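Local coordinates for clavulanic acid biosynthesis oligopeptide binding protein 2 (Streptomyces clavuligerus, PDB 2WOL), which probably binds peptides or related small molecules as an extracellular solute-binding protein of the clavulanic acid biosynthetic pathway, at residues Ala41-Leu46 against Ala218-Asp223; Leu46-Thr51 against Ala203-Asp208. All blocks are in the same frame, centred on the assembly; numbering follows the deposited sequence.

Interaction 1: residues Ala41-Leu46 against Ala218-Asp223; sequences ADVDSL and ARHEPD
The imidazole of H220 meets the carboxylate of D42 tip to tip, and the acid lies at the edge of the ring, with CG in the ring plane and OD1 near it. One ring face carries the backbone N of P222, 4.1 Å above the plane and over the ring centre. L46 CD1 and V43 CG2 approach the ring obliquely, L46 CD1 coming within 3.7 Å of H220 CG. Ring and carboxylate planes stand 52° apart, and D42 OD1 is 2.9 Å from H220 CE1, a ring carbon and not a nitrogen. A chi1 of 175° sets H220 CG anti to the backbone N.

The other oxygen forms the hydrogen bond of the contact: D223 N donates to D42 OD2 over 2.8 Å, nearly straight at 163°, from above the carboxylate plane. OD1 also accepts a weak bond from V43 N within its own segment.

H220 itself lies on strand 215-221, an outermost strand of a mixed five-stranded sheet, and the contact ties the turn into strand 225-230 to the loop leaving strand 34-39. H220 ND1 gives a weak hydrogen bond to L225 O, consistent with a proton on that nitrogen. D42 would be expected to favour positive charge on the ring, while D223 OD1, 3.9 Å from D42 OD2, adds like charge that may strengthen this tendency.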
ATOM      1  N   ALA A  41     -13.664  -9.407   5.427  1.00 10.20           N
ATOM      2  CA  ALA A  41     -14.051  -9.155   4.043  1.00  9.95           C
ATOM      3  C   ALA A  41     -13.550 -10.258   3.123  1.00  9.65           C
ATOM      4  O   ALA A  41     -12.523 -10.881   3.386  1.00  9.23           O
ATOM      5  CB  ALA A  41     -13.519  -7.812   3.590  1.00 10.19           C
ATOM      6  N   ASP A  42     -14.288 -10.496   2.043  1.00  9.59           N
ATOM      7  CA  ASP A  42     -13.862 -11.418   0.997  1.00  9.63           C
ATOM      8  C   ASP A  42     -12.733 -10.772   0.194  1.00  9.51           C
ATOM      9  O   ASP A  42     -12.562  -9.549   0.214  1.00  9.08           O
ATOM     10  CB  ASP A  42     -15.056 -11.727   0.079  1.00  9.94           C
ATOM     11  CG  ASP A  42     -14.923 -13.057  -0.661  1.00 10.80           C
ATOM     12  OD1 ASP A  42     -13.848 -13.686  -0.639  1.00 10.80           O
ATOM     13  OD2 ASP A  42     -15.926 -13.471  -1.283  1.00 12.17           O
ATOM     14  N   VAL A  43     -11.959 -11.594  -0.504  1.00  9.55           N
ATOM     15  CA  VAL A  43     -10.998 -11.084  -1.474  1.00  9.79           C
ATOM     16  C   VAL A  43     -11.727 -10.240  -2.520  1.00  9.64           C
ATOM     17  O   VAL A  43     -12.896 -10.498  -2.831  1.00 10.02           O
ATOM     18  CB  VAL A  43     -10.218 -12.230  -2.176  1.00  9.81           C
ATOM     19  CG1 VAL A  43      -9.457 -13.061  -1.152  1.00 10.64           C
ATOM     20  CG2 VAL A  43     -11.152 -13.121  -3.007  1.00 10.55           C
ATOM     21  N   ASP A  44     -11.050  -9.225  -3.050  1.00  9.43           N
ATOM     22  CA  ASP A  44     -11.612  -8.473  -4.170  1.00  9.19           C
ATOM     23  C   ASP A  44     -11.536  -9.275  -5.474  1.00  9.48           C
ATOM     24  O   ASP A  44     -12.425  -9.177  -6.323  1.00  9.81           O
ATOM     25  CB  ASP A  44     -10.981  -7.071  -4.308  1.00  9.06           C
ATOM     26  CG  ASP A  44      -9.452  -7.094  -4.398  1.00  9.69           C
ATOM     27  OD1 ASP A  44      -8.826  -8.133  -4.112  1.00  9.87           O
ATOM     28  OD2 ASP A  44      -8.880  -6.038  -4.747  1.00 10.93           O
ATOM     29  N   SER A  45     -10.488 -10.083  -5.611  1.00  8.92           N
ATOM     30  CA  SER A  45     -10.310 -10.955  -6.771  1.00  8.83           C
ATOM     31  C   SER A  45      -9.286 -12.047  -6.481  1.00  8.75           C
ATOM     32  O   SER A  45      -8.363 -11.847  -5.681  1.00  8.72           O
ATOM     33  CB  SER A  45      -9.858 -10.137  -7.985  1.00  8.91           C
ATOM     34  OG  SER A  45      -9.740 -10.959  -9.135  1.00  9.27           O
ATOM     35  N   LEU A  46      -9.469 -13.199  -7.126  1.00  8.62           N
ATOM     36  CA  LEU A  46      -8.449 -14.250  -7.154  1.00  8.91           C
ATOM     37  C   LEU A  46      -7.646 -14.251  -8.466  1.00  8.82           C
ATOM     38  O   LEU A  46      -6.768 -15.090  -8.671  1.00  9.41           O
ATOM     39  CB  LEU A  46      -9.061 -15.631  -6.879  1.00  9.20           C
ATOM     40  CG  LEU A  46      -9.630 -15.852  -5.470  1.00 10.19           C
ATOM     41  CD1 LEU A  46     -10.346 -17.188  -5.395  1.00 11.99           C
ATOM     42  CD2 LEU A  46      -8.554 -15.761  -4.392  1.00 11.90           C
ATOM     43  N   ALA A 218      -8.048 -24.375  -3.528  1.00 13.11           N
ATOM     44  CA  ALA A 218      -8.798 -25.629  -3.474  1.00 13.43           C
ATOM     45  C   ALA A 218     -10.295 -25.355  -3.568  1.00 13.73           C
ATOM     46  O   ALA A 218     -11.032 -26.088  -4.239  1.00 13.77           O
ATOM     47  CB  ALA A 218      -8.476 -26.393  -2.198  1.00 13.66           C
ATOM     48  N   ARG A 219     -10.737 -24.298  -2.892  1.00 13.46           N
ATOM     49  CA  ARG A 219     -12.134 -23.896  -2.915  1.00 13.81           C
ATOM     50  C   ARG A 219     -12.281 -22.447  -2.480  1.00 13.53           C
ATOM     51  O   ARG A 219     -11.641 -22.011  -1.530  1.00 12.99           O
ATOM     52  CB  ARG A 219     -12.974 -24.801  -2.009  1.00 14.08           C
ATOM     53  CG  ARG A 219     -14.471 -24.625  -2.177  1.00 16.30           C
ATOM     54  CD  ARG A 219     -15.227 -25.444  -1.156  1.00 18.83           C
ATOM     55  NE  ARG A 219     -16.572 -24.914  -0.955  1.00 21.08           N
ATOM     56  CZ  ARG A 219     -17.316 -25.134   0.124  1.00 22.42           C
ATOM     57  NH1 ARG A 219     -16.850 -25.876   1.123  1.00 23.33           N
ATOM     58  NH2 ARG A 219     -18.526 -24.599   0.207  1.00 24.04           N
ATOM     59  N   HIS A 220     -13.122 -21.709  -3.198  1.00 13.71           N
ATOM     60  CA  HIS A 220     -13.524 -20.373  -2.791  1.00 13.94           C
ATOM     61  C   HIS A 220     -15.044 -20.332  -2.773  1.00 14.38           C
ATOM     62  O   HIS A 220     -15.691 -20.579  -3.797  1.00 14.53           O
ATOM     63  CB  HIS A 220     -12.966 -19.315  -3.748  1.00 13.79           C
ATOM     64  CG  HIS A 220     -13.444 -17.923  -3.465  1.00 13.79           C
ATOM     65  ND1 HIS A 220     -13.387 -17.349  -2.213  1.00 13.98           N
ATOM     66  CD2 HIS A 220     -13.974 -16.984  -4.285  1.00 13.79           C
ATOM     67  CE1 HIS A 220     -13.867 -16.119  -2.272  1.00 12.34           C
ATOM     68  NE2 HIS A 220     -14.231 -15.873  -3.517  1.00 14.73           N
ATOM     69  N   GLU A 221     -15.609 -20.057  -1.603  1.00 14.75           N
ATOM     70  CA  GLU A 221     -17.040 -19.832  -1.477  1.00 15.46           C
ATOM     71  C   GLU A 221     -17.231 -18.369  -1.105  1.00 15.17           C
ATOM     72  O   GLU A 221     -16.885 -17.972   0.008  1.00 15.03           O
ATOM     73  CB  GLU A 221     -17.654 -20.759  -0.421  1.00 15.94           C
ATOM     74  CG  GLU A 221     -19.184 -20.754  -0.394  1.00 18.39           C
ATOM     75  CD  GLU A 221     -19.799 -21.189  -1.717  1.00 21.42           C
ATOM     76  OE1 GLU A 221     -19.416 -22.262  -2.234  1.00 22.58           O
ATOM     77  OE2 GLU A 221     -20.669 -20.458  -2.241  1.00 23.75           O
ATOM     78  N   PRO A 222     -17.758 -17.554  -2.039  1.00 15.33           N
ATOM     79  CA  PRO A 222     -17.884 -16.113  -1.817  1.00 15.17           C
ATOM     80  C   PRO A 222     -18.485 -15.761  -0.459  1.00 15.23           C
ATOM     81  O   PRO A 222     -19.464 -16.383  -0.025  1.00 15.28           O
ATOM     82  CB  PRO A 222     -18.801 -15.668  -2.958  1.00 15.32           C
ATOM     83  CG  PRO A 222     -18.478 -16.610  -4.056  1.00 15.55           C
ATOM     84  CD  PRO A 222     -18.257 -17.940  -3.375  1.00 15.29           C
ATOM     85  N   ASP A 223     -17.855 -14.793   0.212  1.00 15.08           N
ATOM     86  CA  ASP A 223     -18.284 -14.284   1.517  1.00 15.25           C
ATOM     87  C   ASP A 223     -18.284 -15.338   2.628  1.00 14.64           C
ATOM     88  O   ASP A 223     -18.864 -15.119   3.692  1.00 14.96           O
ATOM     89  CB  ASP A 223     -19.664 -13.613   1.417  1.00 15.67           C
ATOM     90  CG  ASP A 223     -19.684 -12.451   0.438  1.00 17.55           C
ATOM     91  OD1 ASP A 223     -18.787 -11.584   0.508  1.00 20.00           O
ATOM     92  OD2 ASP A 223     -20.604 -12.404  -0.406  1.00 21.19           O
TER

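Interaction 2: residues Leu46-Thr51 against Ala203-Asp208; sequences LDPART and ADYGRD
D47 and Y205 meet in van der Waals contact. The two side chains cross at about a right angle, with the carboxylate carbon at the edge of the ring and in its plane, 3.8 Å from Y205 CD2. P48 CD also sits at the ring edge, 3.8 Å from Y205 CE2, the proline and tyrosine side chains again crossing at about a right angle. Y205 CG is anti to the backbone N (chi1 -171°).

The backbones pack closely as well. D47 and G206 bring their CA atoms to 4.2 Å, close because glycine has no side chain, and L46 CB rests 3.5 Å from G206 O.

The polar groups are mostly engaged by other partners. D47 OD1 accepts from A49 N at 3.0 Å, an Asx turn within the type I turn D47-R50, while D47 OD2 forms a salt bridge with R126. R50 NH1 brings the edge of its guanidinium to 3.4 Å from A203 O, and R50 NE bonds to P134 O. Y205 OH bonds to R210 N.

The 3-10 segment 203-207 thus packs against the loop between strand 34-39 and helix 54-63. R126 of helix 117-127 touches Y205 and A49, and Q60 of helix 54-63 touches P48.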
ATOM      1  N   LEU A  46      -9.469 -13.199  -7.126  1.00  8.62           N
ATOM      2  CA  LEU A  46      -8.449 -14.250  -7.154  1.00  8.91           C
ATOM      3  C   LEU A  46      -7.646 -14.251  -8.466  1.00  8.82           C
ATOM      4  O   LEU A  46      -6.768 -15.090  -8.671  1.00  9.41           O
ATOM      5  CB  LEU A  46      -9.061 -15.631  -6.879  1.00  9.20           C
ATOM      6  CG  LEU A  46      -9.630 -15.852  -5.470  1.00 10.19           C
ATOM      7  CD1 LEU A  46     -10.346 -17.188  -5.395  1.00 11.99           C
ATOM      8  CD2 LEU A  46      -8.554 -15.761  -4.392  1.00 11.90           C
ATOM      9  N   ASP A  47      -7.957 -13.312  -9.355  1.00  8.44           N
ATOM     10  CA  ASP A  47      -7.101 -13.035 -10.499  1.00  8.30           C
ATOM     11  C   ASP A  47      -5.948 -12.185  -9.967  1.00  8.06           C
ATOM     12  O   ASP A  47      -6.177 -11.106  -9.420  1.00  7.83           O
ATOM     13  CB  ASP A  47      -7.898 -12.291 -11.585  1.00  7.94           C
ATOM     14  CG  ASP A  47      -7.115 -12.098 -12.877  1.00  8.50           C
ATOM     15  OD1 ASP A  47      -5.884 -11.916 -12.821  1.00  8.29           O
ATOM     16  OD2 ASP A  47      -7.752 -12.101 -13.959  1.00  8.55           O
ATOM     17  N   PRO A  48      -4.698 -12.667 -10.107  1.00  8.24           N
ATOM     18  CA  PRO A  48      -3.573 -11.917  -9.524  1.00  8.43           C
ATOM     19  C   PRO A  48      -3.425 -10.490 -10.073  1.00  8.32           C
ATOM     20  O   PRO A  48      -2.823  -9.633  -9.421  1.00  7.97           O
ATOM     21  CB  PRO A  48      -2.350 -12.768  -9.897  1.00  8.57           C
ATOM     22  CG  PRO A  48      -2.798 -13.605 -11.045  1.00  9.41           C
ATOM     23  CD  PRO A  48      -4.245 -13.888 -10.797  1.00  8.73           C
ATOM     24  N   ALA A  49      -3.973 -10.240 -11.261  1.00  8.27           N
ATOM     25  CA  ALA A  49      -3.874  -8.923 -11.888  1.00  8.07           C
ATOM     26  C   ALA A  49      -4.967  -7.944 -11.463  1.00  7.96           C
ATOM     27  O   ALA A  49      -4.865  -6.750 -11.745  1.00  7.72           O
ATOM     28  CB  ALA A  49      -3.858  -9.060 -13.404  1.00  8.39           C
ATOM     29  N   ARG A  50      -6.004  -8.446 -10.797  1.00  7.75           N
ATOM     30  CA  ARG A  50      -7.206  -7.648 -10.554  1.00  8.12           C
ATOM     31  C   ARG A  50      -7.450  -7.316  -9.088  1.00  8.07           C
ATOM     32  O   ARG A  50      -8.536  -6.849  -8.721  1.00  8.80           O
ATOM     33  CB  ARG A  50      -8.426  -8.344 -11.149  1.00  8.18           C
ATOM     34  CG  ARG A  50      -8.324  -8.573 -12.653  1.00  8.29           C
ATOM     35  CD  ARG A  50      -9.586  -9.214 -13.195  1.00  8.37           C
ATOM     36  NE  ARG A  50     -10.731  -8.309 -13.122  1.00  9.07           N
ATOM     37  CZ  ARG A  50     -11.975  -8.639 -13.457  1.00 10.28           C
ATOM     38  NH1 ARG A  50     -12.252  -9.864 -13.893  1.00 10.48           N
ATOM     39  NH2 ARG A  50     -12.947  -7.742 -13.351  1.00 10.84           N
ATOM     40  N   THR A  51      -6.438  -7.549  -8.258  1.00  7.99           N
ATOM     41  CA  THR A  51      -6.531  -7.225  -6.840  1.00  7.91           C
ATOM     42  C   THR A  51      -5.781  -5.943  -6.469  1.00  8.12           C
ATOM     43  O   THR A  51      -4.660  -5.696  -6.936  1.00  8.01           O
ATOM     44  CB  THR A  51      -6.076  -8.391  -5.935  1.00  7.60           C
ATOM     45  OG1 THR A  51      -6.156  -7.968  -4.569  1.00  7.35           O
ATOM     46  CG2 THR A  51      -4.631  -8.821  -6.251  1.00  7.27           C
ATOM     47  N   ALA A 203     -11.963 -12.672 -18.214  1.00 12.12           N
ATOM     48  CA  ALA A 203     -12.827 -12.184 -17.135  1.00 12.28           C
ATOM     49  C   ALA A 203     -13.116 -13.250 -16.078  1.00 12.37           C
ATOM     50  O   ALA A 203     -13.453 -12.922 -14.936  1.00 12.52           O
ATOM     51  CB  ALA A 203     -14.135 -11.657 -17.711  1.00 12.55           C
ATOM     52  N   ASP A 204     -12.985 -14.517 -16.468  1.00 12.67           N
ATOM     53  CA  ASP A 204     -13.290 -15.646 -15.589  1.00 13.22           C
ATOM     54  C   ASP A 204     -12.057 -16.274 -14.938  1.00 12.75           C
ATOM     55  O   ASP A 204     -12.178 -17.296 -14.254  1.00 13.01           O
ATOM     56  CB  ASP A 204     -14.048 -16.727 -16.370  1.00 13.96           C
ATOM     57  CG  ASP A 204     -15.403 -16.257 -16.856  1.00 15.42           C
ATOM     58  OD1 ASP A 204     -16.192 -15.738 -16.036  1.00 18.64           O
ATOM     59  OD2 ASP A 204     -15.682 -16.412 -18.064  1.00 18.04           O
ATOM     60  N   TYR A 205     -10.885 -15.672 -15.140  1.00 11.92           N
ATOM     61  CA  TYR A 205      -9.627 -16.279 -14.694  1.00 11.30           C
ATOM     62  C   TYR A 205      -9.589 -16.565 -13.191  1.00 11.64           C
ATOM     63  O   TYR A 205      -9.061 -17.593 -12.770  1.00 11.44           O
ATOM     64  CB  TYR A 205      -8.414 -15.444 -15.124  1.00 10.92           C
ATOM     65  CG  TYR A 205      -7.085 -16.132 -14.875  1.00 10.45           C
ATOM     66  CD1 TYR A 205      -6.767 -17.335 -15.516  1.00  9.13           C
ATOM     67  CD2 TYR A 205      -6.147 -15.586 -14.001  1.00  9.78           C
ATOM     68  CE1 TYR A 205      -5.556 -17.971 -15.289  1.00  9.16           C
ATOM     69  CE2 TYR A 205      -4.926 -16.212 -13.769  1.00  8.76           C
ATOM     70  CZ  TYR A 205      -4.640 -17.407 -14.414  1.00  9.88           C
ATOM     71  OH  TYR A 205      -3.440 -18.034 -14.190  1.00 10.48           O
ATOM     72  N   GLY A 206     -10.159 -15.660 -12.397  1.00 11.91           N
ATOM     73  CA  GLY A 206     -10.198 -15.811 -10.939  1.00 13.16           C
ATOM     74  C   GLY A 206     -10.940 -17.041 -10.449  1.00 13.88           C
ATOM     75  O   GLY A 206     -10.729 -17.492  -9.322  1.00 14.10           O
ATOM     76  N   ARG A 207     -11.809 -17.587 -11.298  1.00 14.46           N
ATOM     77  CA  ARG A 207     -12.602 -18.774 -10.961  1.00 15.58           C
ATOM     78  C   ARG A 207     -11.782 -20.062 -11.039  1.00 15.21           C
ATOM     79  O   ARG A 207     -12.179 -21.098 -10.494  1.00 15.34           O
ATOM     80  CB  ARG A 207     -13.831 -18.873 -11.873  1.00 15.67           C
ATOM     81  CG  ARG A 207     -14.854 -17.762 -11.658  1.00 16.77           C
ATOM     82  CD  ARG A 207     -16.050 -17.875 -12.615  1.00 17.78           C
ATOM     83  NE  ARG A 207     -16.996 -18.953 -12.299  1.00 22.59           N
ATOM     84  CZ  ARG A 207     -17.356 -19.347 -11.076  1.00 24.74           C
ATOM     85  NH1 ARG A 207     -16.867 -18.762  -9.989  1.00 26.16           N
ATOM     86  NH2 ARG A 207     -18.228 -20.340 -10.940  1.00 26.44           N
ATOM     87  N   ASP A 208     -10.647 -19.994 -11.730  1.00 15.05           N
ATOM     88  CA  ASP A 208      -9.745 -21.132 -11.874  1.00 15.21           C
ATOM     89  C   ASP A 208      -8.356 -20.643 -12.300  1.00 14.61           C
ATOM     90  O   ASP A 208      -7.910 -20.932 -13.415  1.00 14.87           O
ATOM     91  CB  ASP A 208     -10.314 -22.134 -12.893  1.00 15.74           C
ATOM     92  CG  ASP A 208      -9.487 -23.411 -13.004  1.00 17.52           C
ATOM     93  OD1 ASP A 208      -8.707 -23.724 -12.076  1.00 19.41           O
ATOM     94  OD2 ASP A 208      -9.621 -24.104 -14.036  1.00 21.18           O
TER

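In the fold
Both contacts involve one connection, the loop that leaves strand 34-39 and enters helix 54-63, and their centres lie about 10 Å apart. Interaction 1 joins its first half to the end of an outermost strand of the five-stranded sheet, whereas in interaction 2 its second half packs against the 3-10 segment that precedes that strand in sequence. L46 belongs to both. Within the loop itself the halves are joined by a probable hydrogen bond, D44 OD1 to T51 OG1 at 2.7 Å, and by packing of S45 OG on R50 CB at 3.6 Å. Both lie on the same side of the chain's centre, each about 20 Å from it, and join parts distant in sequence.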